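Local structure of mannan endo-1,6-alpha-mannosidase (Chaetomium thermophilum, 6RY0) at residues 209-214 / 271-276; 292-297 / 329-334; 101-106 / 147-152; 113-118 / 163-168. The protein probably cleaves alpha-1,6-mannosidic linkages and, as a transglycosidase, is thought to help transfer GPI-anchored glycoproteins into the fungal cell wall. All coordinates share one frame; numbering follows the deposited sequence. Where two conformers were deposited one is given.

Contact 1 of 4, residues 209-214 / 271-276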
loop_
_atom_site.group_PDB
_atom_site.type_symbol
_atom_site.label_atom_id
_atom_site.label_comp_id
_atom_site.label_asym_id
_atom_site.label_seq_id
_atom_site.Cartn_x
_atom_site.Cartn_y
_atom_site.Cartn_z
ATOM N N LEU A 209 -2.404 3.519 -13.557
ATOM C CA LEU A 209 -2.718 4.682 -14.388
ATOM C C LEU A 209 -2.949 4.268 -15.818
ATOM O O LEU A 209 -3.829 4.819 -16.489
ATOM C CB LEU A 209 -1.636 5.757 -14.246
ATOM C CG LEU A 209 -1.711 6.538 -12.937
ATOM C CD1 LEU A 209 -0.394 7.277 -12.651
ATOM C CD2 LEU A 209 -2.886 7.516 -12.951
ATOM N N ALA A 210 -2.170 3.316 -16.312
ATOM C CA ALA A 210 -2.414 2.788 -17.661
ATOM C C ALA A 210 -3.820 2.228 -17.787
ATOM O O ALA A 210 -4.553 2.550 -18.715
ATOM C CB ALA A 210 -1.406 1.712 -18.008
ATOM N N ARG A 211 -4.207 1.372 -16.843
ATOM C CA ARG A 211 -5.526 0.765 -16.950
ATOM C C ARG A 211 -6.638 1.827 -16.872
ATOM O O ARG A 211 -7.638 1.755 -17.583
ATOM C CB ARG A 211 -5.735 -0.318 -15.897
ATOM C CG ARG A 211 -7.037 -1.077 -16.111
ATOM C CD ARG A 211 -7.282 -2.128 -15.070
ATOM N NE ARG A 211 -8.498 -2.887 -15.316
ATOM C CZ ARG A 211 -9.681 -2.648 -14.758
ATOM N NH1 ARG A 211 -9.868 -1.632 -13.943
ATOM N NH2 ARG A 211 -10.702 -3.480 -14.992
ATOM N N TYR A 212 -6.485 2.772 -15.963
ATOM C CA TYR A 212 -7.559 3.731 -15.756
ATOM C C TYR A 212 -7.698 4.659 -16.962
ATOM O O TYR A 212 -8.792 4.920 -17.446
ATOM C CB TYR A 212 -7.306 4.552 -14.487
ATOM C CG TYR A 212 -8.471 5.437 -14.099
ATOM C CD1 TYR A 212 -8.698 6.654 -14.713
ATOM C CD2 TYR A 212 -9.366 5.035 -13.114
ATOM C CE1 TYR A 212 -9.791 7.434 -14.394
ATOM C CE2 TYR A 212 -10.469 5.829 -12.770
ATOM C CZ TYR A 212 -10.675 7.027 -13.424
ATOM O OH TYR A 212 -11.763 7.810 -13.104
ATOM N N THR A 213 -6.583 5.213 -17.403
ATOM C CA THR A 213 -6.565 6.256 -18.436
ATOM C C THR A 213 -6.494 5.742 -19.853
ATOM O O THR A 213 -6.735 6.513 -20.783
ATOM C CB THR A 213 -5.382 7.211 -18.240
ATOM O OG1 THR A 213 -4.163 6.537 -18.563
ATOM C CG2 THR A 213 -5.317 7.858 -16.868
ATOM N N LYS A 214 -6.069 4.486 -20.029
ATOM C CA LYS A 214 -5.809 3.876 -21.316
ATOM C C LYS A 214 -4.655 4.580 -22.041
ATOM O O LYS A 214 -4.573 4.570 -23.260
ATOM C CB LYS A 214 -7.069 3.802 -22.174
ATOM C CG LYS A 214 -8.187 2.997 -21.435
ATOM C CD LYS A 214 -9.529 3.102 -22.112
ATOM C CE LYS A 214 -10.621 2.377 -21.365
ATOM N NZ LYS A 214 -10.377 0.922 -21.240
ATOM N N ALA A 271 1.481 -6.321 -11.519
ATOM C CA ALA A 271 1.525 -7.269 -12.632
ATOM C C ALA A 271 0.107 -7.659 -13.059
ATOM O O ALA A 271 -0.139 -7.862 -14.252
ATOM C CB ALA A 271 2.337 -8.490 -12.245
ATOM N N ALA A 272 -0.819 -7.780 -12.106
ATOM C CA ALA A 272 -2.187 -8.095 -12.433
ATOM C C ALA A 272 -2.831 -6.970 -13.244
ATOM O O ALA A 272 -3.536 -7.233 -14.209
ATOM C CB ALA A 272 -2.982 -8.376 -11.162
ATOM N N PHE A 273 -2.576 -5.702 -12.880
ATOM C CA PHE A 273 -3.048 -4.600 -13.679
ATOM C C PHE A 273 -2.444 -4.636 -15.076
ATOM O O PHE A 273 -3.160 -4.388 -16.057
ATOM C CB PHE A 273 -2.788 -3.236 -12.978
ATOM C CG PHE A 273 -3.835 -2.892 -11.941
ATOM C CD1 PHE A 273 -3.717 -3.335 -10.626
ATOM C CD2 PHE A 273 -4.924 -2.111 -12.261
ATOM C CE1 PHE A 273 -4.695 -3.024 -9.688
ATOM C CE2 PHE A 273 -5.908 -1.810 -11.325
ATOM C CZ PHE A 273 -5.785 -2.267 -10.035
ATOM N N MET A 274 -1.163 -4.960 -15.189
ATOM C CA MET A 274 -0.536 -5.054 -16.500
ATOM C C MET A 274 -1.124 -6.194 -17.324
ATOM O O MET A 274 -1.317 -6.047 -18.537
ATOM C CB MET A 274 0.968 -5.237 -16.425
ATOM C CG MET A 274 1.717 -4.038 -15.864
ATOM S SD MET A 274 1.563 -2.546 -16.880
ATOM C CE MET A 274 2.620 -3.001 -18.255
ATOM N N TRP A 275 -1.387 -7.338 -16.720
ATOM C CA TRP A 275 -2.040 -8.443 -17.410
ATOM C C TRP A 275 -3.411 -8.027 -17.921
ATOM O O TRP A 275 -3.770 -8.291 -19.067
ATOM C CB TRP A 275 -2.148 -9.646 -16.474
ATOM C CG TRP A 275 -3.122 -10.687 -16.884
ATOM C CD1 TRP A 275 -4.172 -11.123 -16.132
ATOM C CD2 TRP A 275 -3.158 -11.460 -18.107
ATOM N NE1 TRP A 275 -4.850 -12.118 -16.794
ATOM C CE2 TRP A 275 -4.244 -12.351 -17.999
ATOM C CE3 TRP A 275 -2.377 -11.491 -19.276
ATOM C CZ2 TRP A 275 -4.590 -13.218 -19.018
ATOM C CZ3 TRP A 275 -2.729 -12.374 -20.288
ATOM C CH2 TRP A 275 -3.818 -13.227 -20.131
ATOM N N ASN A 276 -4.192 -7.378 -17.070
ATOM C CA ASN A 276 -5.537 -6.966 -17.445
ATOM C C ASN A 276 -5.482 -5.961 -18.595
ATOM O O ASN A 276 -6.259 -6.045 -19.533
ATOM C CB ASN A 276 -6.229 -6.391 -16.206
ATOM C CG ASN A 276 -7.654 -6.008 -16.471
ATOM O OD1 ASN A 276 -7.921 -4.965 -17.075
ATOM N ND2 ASN A 276 -8.587 -6.812 -15.998
HETATM O O HOH W 1 -11.262 -5.874 -16.518
#

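Contact 2 of 4, residues 292-297 / 329-334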
loop_
_atom_site.group_PDB
_atom_site.type_symbol
_atom_site.label_atom_id
_atom_site.label_comp_id
_atom_site.label_asym_id
_atom_site.label_seq_id
_atom_site.Cartn_x
_atom_site.Cartn_y
_atom_site.Cartn_z
ATOM N N THR A 292 2.739 -17.759 -6.946
ATOM C CA THR A 292 3.309 -18.999 -6.435
ATOM C C THR A 292 4.299 -18.703 -5.314
ATOM O O THR A 292 4.271 -19.330 -4.255
ATOM C CB THR A 292 3.966 -19.799 -7.556
ATOM O OG1 THR A 292 2.945 -20.172 -8.485
ATOM C CG2 THR A 292 4.695 -21.031 -7.075
ATOM N N GLY A 293 5.173 -17.732 -5.542
ATOM C CA GLY A 293 6.146 -17.375 -4.535
ATOM C C GLY A 293 5.502 -16.874 -3.248
ATOM O O GLY A 293 5.940 -17.254 -2.149
ATOM N N ILE A 294 4.498 -16.023 -3.367
ATOM C CA ILE A 294 3.848 -15.475 -2.181
ATOM C C ILE A 294 3.188 -16.554 -1.348
ATOM O O ILE A 294 3.307 -16.578 -0.112
ATOM C CB ILE A 294 2.842 -14.407 -2.608
ATOM C CG1 ILE A 294 3.554 -13.152 -3.079
ATOM C CG2 ILE A 294 1.843 -14.096 -1.505
ATOM C CD1 ILE A 294 2.692 -12.228 -3.933
ATOM N N LEU A 295 2.476 -17.448 -2.015
ATOM C CA LEU A 295 1.790 -18.513 -1.312
ATOM C C LEU A 295 2.785 -19.430 -0.617
ATOM O O LEU A 295 2.536 -19.900 0.487
ATOM C CB LEU A 295 0.882 -19.305 -2.258
ATOM C CG LEU A 295 -0.285 -18.509 -2.805
ATOM C CD1 LEU A 295 -0.953 -19.256 -3.931
ATOM C CD2 LEU A 295 -1.294 -18.111 -1.739
ATOM N N ARG A 296 3.921 -19.677 -1.256
ATOM C CA ARG A 296 4.973 -20.498 -0.681
ATOM C C ARG A 296 5.643 -19.838 0.514
ATOM O O ARG A 296 5.964 -20.488 1.510
ATOM C CB ARG A 296 5.997 -20.768 -1.795
ATOM C CG ARG A 296 7.240 -21.524 -1.387
ATOM C CD ARG A 296 8.297 -21.475 -2.474
ATOM N NE ARG A 296 8.792 -20.101 -2.605
ATOM C CZ ARG A 296 9.115 -19.471 -3.729
ATOM N NH1 ARG A 296 9.044 -20.086 -4.907
ATOM N NH2 ARG A 296 9.504 -18.208 -3.678
ATOM N N ASP A 297 5.913 -18.548 0.380
ATOM C CA ASP A 297 6.769 -17.870 1.337
ATOM C C ASP A 297 6.044 -17.224 2.507
ATOM O O ASP A 297 6.571 -17.237 3.632
ATOM C CB ASP A 297 7.594 -16.789 0.620
ATOM C CG ASP A 297 8.576 -17.353 -0.395
ATOM O OD1 ASP A 297 8.986 -18.532 -0.225
ATOM O OD2 ASP A 297 8.967 -16.607 -1.320
ATOM N N ARG A 329 -5.568 -6.765 1.101
ATOM C CA ARG A 329 -6.365 -5.881 0.234
ATOM C C ARG A 329 -5.924 -5.985 -1.214
ATOM O O ARG A 329 -6.762 -5.986 -2.127
ATOM C CB ARG A 329 -6.269 -4.411 0.717
ATOM C CG ARG A 329 -7.100 -4.104 1.907
ATOM C CD ARG A 329 -6.703 -2.748 2.572
ATOM N NE ARG A 329 -6.682 -1.719 1.609
ATOM C CZ ARG A 329 -5.687 -0.864 1.420
ATOM N NH1 ARG A 329 -4.597 -0.806 2.184
ATOM N NH2 ARG A 329 -5.776 -0.008 0.382
ATOM N N TRP A 330 -4.617 -6.018 -1.434
ATOM C CA TRP A 330 -4.076 -6.057 -2.788
ATOM C C TRP A 330 -4.348 -7.408 -3.441
ATOM O O TRP A 330 -4.753 -7.466 -4.611
ATOM C CB TRP A 330 -2.592 -5.754 -2.781
ATOM C CG TRP A 330 -2.242 -4.360 -2.389
ATOM C CD1 TRP A 330 -3.040 -3.270 -2.379
ATOM C CD2 TRP A 330 -0.962 -3.932 -1.916
ATOM N NE1 TRP A 330 -2.326 -2.183 -1.902
ATOM C CE2 TRP A 330 -1.046 -2.576 -1.618
ATOM C CE3 TRP A 330 0.245 -4.589 -1.697
ATOM C CZ2 TRP A 330 0.032 -1.847 -1.152
ATOM C CZ3 TRP A 330 1.311 -3.879 -1.194
ATOM C CH2 TRP A 330 1.197 -2.514 -0.948
ATOM N N MET A 331 -4.142 -8.501 -2.711
ATOM C CA MET A 331 -4.433 -9.823 -3.278
ATOM C C MET A 331 -5.913 -9.987 -3.603
ATOM O O MET A 331 -6.272 -10.608 -4.598
ATOM C CB MET A 331 -3.936 -10.944 -2.382
ATOM C CG MET A 331 -2.407 -11.038 -2.346
ATOM S SD MET A 331 -1.758 -12.370 -1.320
ATOM C CE MET A 331 -2.112 -13.782 -2.349
ATOM N N ALA A 332 -6.783 -9.412 -2.787
ATOM C CA ALA A 332 -8.200 -9.460 -3.080
ATOM C C ALA A 332 -8.498 -8.779 -4.415
ATOM O O ALA A 332 -9.235 -9.305 -5.260
ATOM C CB ALA A 332 -9.009 -8.879 -1.943
ATOM N N VAL A 333 -7.922 -7.601 -4.648
ATOM C CA VAL A 333 -8.131 -6.906 -5.924
ATOM C C VAL A 333 -7.567 -7.715 -7.103
ATOM O O VAL A 333 -8.173 -7.738 -8.180
ATOM C CB VAL A 333 -7.562 -5.474 -5.869
ATOM C CG1 VAL A 333 -7.483 -4.851 -7.257
ATOM C CG2 VAL A 333 -8.411 -4.642 -4.953
ATOM N N VAL A 334 -6.438 -8.411 -6.900
ATOM C CA VAL A 334 -5.887 -9.260 -7.936
ATOM C C VAL A 334 -6.939 -10.260 -8.431
ATOM O O VAL A 334 -6.999 -10.558 -9.614
ATOM C CB VAL A 334 -4.607 -9.947 -7.457
ATOM C CG1 VAL A 334 -4.169 -11.084 -8.375
ATOM C CG2 VAL A 334 -3.497 -8.917 -7.291
#

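Contact 3 of 4, residues 101-106 / 147-152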
loop_
_atom_site.group_PDB
_atom_site.type_symbol
_atom_site.label_atom_id
_atom_site.label_comp_id
_atom_site.label_asym_id
_atom_site.label_seq_id
_atom_site.Cartn_x
_atom_site.Cartn_y
_atom_site.Cartn_z
ATOM N N VAL A 101 -13.933 12.404 6.889
ATOM C CA VAL A 101 -12.673 12.444 7.614
ATOM C C VAL A 101 -11.505 12.062 6.699
ATOM O O VAL A 101 -10.427 12.663 6.737
ATOM C CB VAL A 101 -12.751 11.451 8.842
ATOM C CG1 VAL A 101 -11.414 11.273 9.505
ATOM C CG2 VAL A 101 -13.811 11.901 9.837
ATOM N N ILE A 102 -11.730 11.050 5.874
ATOM C CA ILE A 102 -10.709 10.554 4.974
ATOM C C ILE A 102 -10.437 11.547 3.850
ATOM O O ILE A 102 -9.276 11.797 3.521
ATOM C CB ILE A 102 -11.115 9.159 4.476
ATOM C CG1 ILE A 102 -11.253 8.189 5.661
ATOM C CG2 ILE A 102 -10.147 8.657 3.402
ATOM C CD1 ILE A 102 -10.020 7.961 6.499
ATOM N N MET A 103 -11.479 12.143 3.291
ATOM C CA MET A 103 -11.249 13.152 2.267
ATOM C C MET A 103 -10.427 14.291 2.863
ATOM O O MET A 103 -9.472 14.756 2.215
ATOM C CB MET A 103 -12.563 13.682 1.680
ATOM C CG MET A 103 -12.337 14.746 0.632
ATOM S SD MET A 103 -13.826 15.551 0.088
ATOM C CE MET A 103 -14.655 14.188 -0.738
ATOM N N GLU A 104 -10.767 14.749 4.062
ATOM C CA GLU A 104 -10.025 15.835 4.701
ATOM C C GLU A 104 -8.555 15.469 4.883
ATOM O O GLU A 104 -7.650 16.274 4.609
ATOM C CB GLU A 104 -10.648 16.214 6.046
ATOM C CG GLU A 104 -9.926 17.286 6.869
ATOM C CD GLU A 104 -10.442 17.424 8.313
ATOM O OE1 GLU A 104 -10.494 16.446 9.101
ATOM O OE2 GLU A 104 -10.744 18.567 8.670
ATOM N N GLY A 105 -8.297 14.265 5.364
ATOM C CA GLY A 105 -6.945 13.821 5.592
ATOM C C GLY A 105 -6.135 13.720 4.304
ATOM O O GLY A 105 -4.984 14.176 4.236
ATOM N N MET A 106 -6.730 13.111 3.273
ATOM C CA MET A 106 -6.036 13.012 1.986
ATOM C C MET A 106 -5.731 14.389 1.415
ATOM O O MET A 106 -4.653 14.583 0.857
ATOM C CB MET A 106 -6.845 12.158 1.021
ATOM C CG MET A 106 -6.960 10.691 1.477
ATOM S SD MET A 106 -8.003 9.624 0.462
ATOM C CE MET A 106 -7.062 9.537 -1.056
ATOM N N ASN A 147 -15.547 12.861 -5.035
ATOM C CA ASN A 147 -14.550 13.816 -5.468
ATOM C C ASN A 147 -14.392 14.952 -4.489
ATOM O O ASN A 147 -15.378 15.449 -3.952
ATOM C CB ASN A 147 -14.939 14.410 -6.814
ATOM C CG ASN A 147 -14.887 13.419 -7.950
ATOM O OD1 ASN A 147 -14.108 12.455 -7.943
ATOM N ND2 ASN A 147 -15.692 13.661 -8.969
ATOM N N PRO A 148 -13.171 15.457 -4.331
ATOM C CA PRO A 148 -12.950 16.727 -3.625
ATOM C C PRO A 148 -13.676 17.862 -4.292
ATOM O O PRO A 148 -14.056 17.745 -5.460
ATOM C CB PRO A 148 -11.423 16.947 -3.749
ATOM C CG PRO A 148 -10.865 15.545 -3.943
ATOM C CD PRO A 148 -11.901 14.897 -4.825
ATOM N N PRO A 149 -13.846 18.982 -3.582
ATOM C CA PRO A 149 -14.450 20.170 -4.193
ATOM C C PRO A 149 -13.739 20.579 -5.474
ATOM O O PRO A 149 -12.569 20.249 -5.735
ATOM C CB PRO A 149 -14.292 21.226 -3.102
ATOM C CG PRO A 149 -14.358 20.429 -1.816
ATOM C CD PRO A 149 -13.529 19.214 -2.156
ATOM N N ASP A 150 -14.467 21.363 -6.264
ATOM C CA ASP A 150 -14.005 21.679 -7.591
ATOM C C ASP A 150 -12.671 22.440 -7.623
ATOM O O ASP A 150 -11.925 22.336 -8.583
ATOM C CB ASP A 150 -15.029 22.569 -8.293
ATOM C CG ASP A 150 -16.366 21.893 -8.514
ATOM O OD1 ASP A 150 -16.491 20.681 -8.314
ATOM O OD2 ASP A 150 -17.315 22.602 -8.947
ATOM N N ASP A 151 -12.386 23.200 -6.596
ATOM C CA ASP A 151 -11.151 23.973 -6.570
ATOM C C ASP A 151 -9.986 23.202 -5.983
ATOM O O ASP A 151 -8.876 23.749 -5.923
ATOM C CB ASP A 151 -11.384 25.221 -5.727
ATOM C CG ASP A 151 -11.601 24.874 -4.302
ATOM O OD1 ASP A 151 -12.530 24.083 -4.043
ATOM O OD2 ASP A 151 -10.784 25.334 -3.465
ATOM N N LYS A 152 -10.209 21.954 -5.567
ATOM C CA LYS A 152 -9.196 21.170 -4.887
ATOM C C LYS A 152 -8.647 20.118 -5.827
ATOM O O LYS A 152 -9.301 19.742 -6.797
ATOM C CB LYS A 152 -9.807 20.504 -3.640
ATOM C CG LYS A 152 -10.120 21.469 -2.507
ATOM C CD LYS A 152 -8.870 22.045 -1.849
ATOM C CE LYS A 152 -9.258 23.151 -0.883
ATOM N NZ LYS A 152 -8.107 23.796 -0.253
#

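Contact 4 of 4, residues 113-118 / 163-168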
loop_
_atom_site.group_PDB
_atom_site.type_symbol
_atom_site.label_atom_id
_atom_site.label_comp_id
_atom_site.label_asym_id
_atom_site.label_seq_id
_atom_site.Cartn_x
_atom_site.Cartn_y
_atom_site.Cartn_z
ATOM N N ASN A 113 2.189 21.828 -4.295
ATOM C CA ASN A 113 2.186 21.478 -5.703
ATOM C C ASN A 113 1.317 20.276 -6.011
ATOM O O ASN A 113 1.391 19.720 -7.105
ATOM C CB ASN A 113 3.599 21.291 -6.202
ATOM C CG ASN A 113 4.388 22.566 -6.050
ATOM O OD1 ASN A 113 3.910 23.650 -6.359
ATOM N ND2 ASN A 113 5.600 22.448 -5.523
ATOM N N ALA A 114 0.466 19.871 -5.079
ATOM C CA ALA A 114 -0.524 18.823 -5.338
ATOM C C ALA A 114 0.140 17.543 -5.859
ATOM O O ALA A 114 -0.319 16.922 -6.820
ATOM C CB ALA A 114 -1.644 19.299 -6.246
ATOM N N ASP A 115 1.190 17.139 -5.162
ATOM C CA ASP A 115 2.052 16.055 -5.592
ATOM C C ASP A 115 2.476 15.164 -4.432
ATOM O O ASP A 115 3.361 14.323 -4.592
ATOM C CB ASP A 115 3.282 16.566 -6.328
ATOM C CG ASP A 115 4.165 17.445 -5.490
ATOM O OD1 ASP A 115 3.798 17.724 -4.332
ATOM O OD2 ASP A 115 5.230 17.855 -6.006
ATOM N N TYR A 116 1.857 15.328 -3.254
ATOM C CA TYR A 116 2.249 14.588 -2.058
ATOM C C TYR A 116 3.727 14.757 -1.730
ATOM O O TYR A 116 4.372 13.839 -1.220
ATOM C CB TYR A 116 1.778 13.122 -2.096
ATOM C CG TYR A 116 0.298 13.014 -1.853
ATOM C CD1 TYR A 116 -0.229 13.363 -0.625
ATOM C CD2 TYR A 116 -0.591 12.582 -2.818
ATOM C CE1 TYR A 116 -1.582 13.314 -0.372
ATOM C CE2 TYR A 116 -1.967 12.510 -2.575
ATOM C CZ TYR A 116 -2.449 12.897 -1.360
ATOM O OH TYR A 116 -3.808 12.835 -1.150
ATOM N N GLN A 117 4.242 15.984 -1.920
ATOM C CA GLN A 117 5.566 16.354 -1.441
ATOM C C GLN A 117 5.512 17.587 -0.552
ATOM O O GLN A 117 6.196 18.575 -0.792
ATOM C CB GLN A 117 6.539 16.574 -2.597
ATOM C CG GLN A 117 6.598 15.353 -3.510
ATOM C CD GLN A 117 7.737 15.408 -4.477
ATOM O OE1 GLN A 117 8.794 14.818 -4.228
ATOM N NE2 GLN A 117 7.561 16.129 -5.578
ATOM N N PRO A 118 4.708 17.545 0.513
ATOM C CA PRO A 118 4.689 18.678 1.414
ATOM C C PRO A 118 6.110 18.827 2.064
ATOM O O PRO A 118 6.685 17.913 2.580
ATOM C CB PRO A 118 3.625 18.276 2.438
ATOM C CG PRO A 118 3.622 16.813 2.460
ATOM C CD PRO A 118 3.871 16.439 0.997
ATOM N N TRP A 163 3.114 10.026 -9.869
ATOM C CA TRP A 163 3.770 9.239 -10.887
ATOM C C TRP A 163 4.720 10.110 -11.722
ATOM O O TRP A 163 5.844 9.719 -12.019
ATOM C CB TRP A 163 2.708 8.552 -11.769
ATOM C CG TRP A 163 3.332 7.698 -12.858
ATOM C CD1 TRP A 163 3.673 6.383 -12.769
ATOM C CD2 TRP A 163 3.723 8.130 -14.143
ATOM N NE1 TRP A 163 4.263 5.972 -13.921
ATOM C CE2 TRP A 163 4.319 7.035 -14.784
ATOM C CE3 TRP A 163 3.613 9.349 -14.836
ATOM C CZ2 TRP A 163 4.828 7.126 -16.076
ATOM C CZ3 TRP A 163 4.101 9.446 -16.097
ATOM C CH2 TRP A 163 4.717 8.347 -16.712
ATOM N N THR A 164 4.244 11.299 -12.127
ATOM C CA THR A 164 5.042 12.167 -12.971
ATOM C C THR A 164 6.322 12.597 -12.258
ATOM O O THR A 164 7.412 12.587 -12.857
ATOM C CB THR A 164 4.210 13.373 -13.425
ATOM O OG1 THR A 164 3.155 12.928 -14.279
ATOM C CG2 THR A 164 5.091 14.354 -14.187
ATOM N N THR A 165 6.242 12.976 -10.993
ATOM C CA THR A 165 7.433 13.339 -10.258
ATOM C C THR A 165 8.374 12.159 -10.122
ATOM O O THR A 165 9.606 12.345 -10.114
ATOM C CB THR A 165 7.137 13.970 -8.890
ATOM O OG1 THR A 165 6.553 13.009 -8.008
ATOM C CG2 THR A 165 6.301 15.233 -8.998
ATOM N N GLN A 166 7.844 10.952 -10.019
ATOM C CA GLN A 166 8.663 9.745 -9.920
ATOM C C GLN A 166 9.303 9.362 -11.241
ATOM O O GLN A 166 10.335 8.706 -11.243
ATOM C CB GLN A 166 7.852 8.586 -9.311
ATOM C CG GLN A 166 7.577 8.835 -7.861
ATOM C CD GLN A 166 6.921 7.737 -7.130
ATOM O OE1 GLN A 166 6.569 6.729 -7.707
ATOM N NE2 GLN A 166 6.801 7.903 -5.825
ATOM N N ALA A 167 8.704 9.787 -12.349
ATOM C CA ALA A 167 9.237 9.576 -13.697
ATOM C C ALA A 167 10.247 10.647 -14.103
ATOM O O ALA A 167 10.866 10.548 -15.145
ATOM C CB ALA A 167 8.099 9.562 -14.699
ATOM N N SER A 168 10.436 11.687 -13.294
ATOM C CA SER A 168 11.261 12.816 -13.676
ATOM C C SER A 168 12.702 12.361 -13.860
ATOM O O SER A 168 13.193 11.504 -13.127
ATOM C CB SER A 168 11.120 13.898 -12.611
ATOM O OG SER A 168 11.688 15.135 -13.005
#

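Contact 1 of 4, residues 209-214 / 271-276
Arg211 reaches across to Asn276 and makes the single direct hydrogen bond between the two segments: NE donates to OD1 over 2.8 Å, nearly straight at 167°. The two flat groups use this bond differently. OD1 lies in the guanidinium plane, at the edge, whereas NE stands well above the carbonyl plane of the amide rather than on one of its lone pairs. One water closes a second bridge, accepting from Arg211 NH2 and from Asn276 ND2, each at 2.9 Å. Lower on the same chain, Arg211 CD rests 3.7 Å from CD2 of Phe273, whose ring stands almost perpendicular to the guanidinium. With CG anti to the backbone N (chi1 -173°) and the chain stretched out to NE, the arginine passes the phenylalanine ring before it meets the amide. Helices 196-213 and 261-278, which carry these residues, belong to the all-helical (alpha/alpha)6 barrel of glycoside hydrolase family 76, and their backbones come within 6.8 Å at the CA atoms of Arg211 and Phe273. A leucine in place of Arg211 removes the NE donor and one anchor of the water, and would probably leave Asn276 OD1 without a mate, its amide held mainly by Ile337. Farther out, Arg211 NH1 is taken by the carbonyl of Pro410, and Asn276 ND2 also donates to the carbonyl of Ile337, so both polar ends are fixed from a second direction. Behind Phe273, Val333 and Ile337 of helix 323-337 pack against the ring, and His269 meets it at a slant.

Contact 2 of 4, residues 292-297 / 329-334
The carboxylate of Asp297 is gripped by two nitrogens of Arg296, on the same helix whose Ile294 and Leu295 meet Met331 of the other segment. In this salt bridge Arg296 NE reaches Asp297 OD1 at 2.9 Å, almost straight at 176° and in the guanidinium plane, though from above the plane of the acid. Arg296 NH2 takes Asp297 OD2 at the same length, on its syn side but tilted out of the carboxylate plane, so the pairing is side-on. Gly293 CA lies 3.5 Å above one face of the guanidinium, toward its rim, and NH1 goes on to the carbonyl of Thr239.

The contact itself is made by other residues. Ile294 CG2 sits 4.0 Å from Met331 SD, and Leu295 CD2 touches Met331 CE more loosely, at 4.4 Å. Met331 runs extended from CB to the sulfur; the bend at its last torsion (chi3 74°) then turns CE aside, past Ile294 CG2 and toward Leu295 CD2. The side chains of Ile294 and Met331 run antiparallel, overlapping near their ends.

Helices 281-298 and 323-337 of the (alpha/alpha)6 barrel stand well apart here, with CA atoms 10.1 Å apart at the closest pair, Ile294 and Met331. Ala264 and Leu268 of helix 261-278 cover Ile294, while Ile345 of helix 342-358 covers Met331. With sulfur and methyl groups alone meeting between the segments, adhesion here rests on shape and burial, without any directional polar link.

Contact 3 of 4, residues 101-106 / 147-152
Met103 reaches from helix 99-108 to the backbone of Asn147, Pro148 and Pro149, so the contact joins a helix of the family 76 (alpha/alpha)6 barrel to the loop between helices 127-142 and 155-167. The methionine was deposited in two conformers, and what follows holds for one of them. In it the chain leaves the helix with CG anti to the backbone N (chi1 179°), stays extended to SD, and bends at the last torsion, which carries CE to the loop backbone.

The snug part is at the tip, where CE meets that backbone and Met103 SD lies 4.0 Å from Pro148 CA. Trp155, at the start of the following helix, touches Met103, Asn147 and Pro148 alike and thus backs this corner; Met106 packs on it too.

Toward Pro149 the fit slackens: Met103 SD is 4.3 Å from Pro149 CD, and the proline is exposed. Beyond it the chain turns away in a type I beta turn from Pro149 to Lys152, closed by Lys152 N on Pro149 O at 2.9 Å, with Asp150 and Asp151 exposed at its corner. CB of Asn147 points away from the helix, and its ND2 donates to the carbonyl of Ile417. The closest approach of the two segments is thus between a methyl group and a carbonyl oxygen, Met103 CE and Asn147 O, 3.5 Å apart.

Contact 4 of 4, residues 113-118 / 163-168
Thr165 packs against Asp115 and Gln117, which are linked by an Asx turn in the loop after helix 99-108; Thr165 itself sits near the end of helix 155-167 of the (alpha/alpha)6 barrel. Its CB points toward the loop and lies 4.0 Å from Gln117 NE2. From there OG1, placed between its own backbone N and carbonyl carbon (chi1 67°), turns to Gln130 NE2 and to the carbonyl of Val162. The methyl CG2 takes the other branch and meets two polar tips, Gln117 NE2 at 3.8 Å and Asp115 OD2 at 4.1 Å, in plain van der Waals contact.

Asp115 arranges those tips. Its OD1 accepts from the backbone N of Gln117 at 3.0 Å, the bond that defines the Asx turn, while its OD2 takes the side-chain amide. Without the carboxylate, as with an alanine here, both bonds go, and the Gln117 amide would probably hold its place beside the threonine less firmly. Gln130, on helix 127-142, bonds through NE2 to both Thr165 OG1 and the carbonyl of Asp115, bridging helix and loop. The hydrogen bond from Gln117 NE2 to Asp115 OD2 is 2.9 Å long and bent little (167°), the donor well above the carboxylate plane.

How the contacts relate
From the N terminus, helix 99-108 opens contact 3 and the loop at 113-118 opens contact 4 before either has closed; 147-152 then closes contact 3 and 163-168 closes contact 4, so the two cross. They are joined directly, since Met106 O and Tyr116 OH are probably hydrogen-bonded. Contact 1 follows in series, bringing helix 261-278 back to helix 196-213, and it touches contact 4 where Leu209 packs on Trp163. Contact 2 comes last, closing the excursion between helices 281-298 and 323-337; Val333 and Val334 there pack on Phe273 and Ala272 of contact 1. The chain of touches thus runs 3, 4, 1, 2 through the barrel.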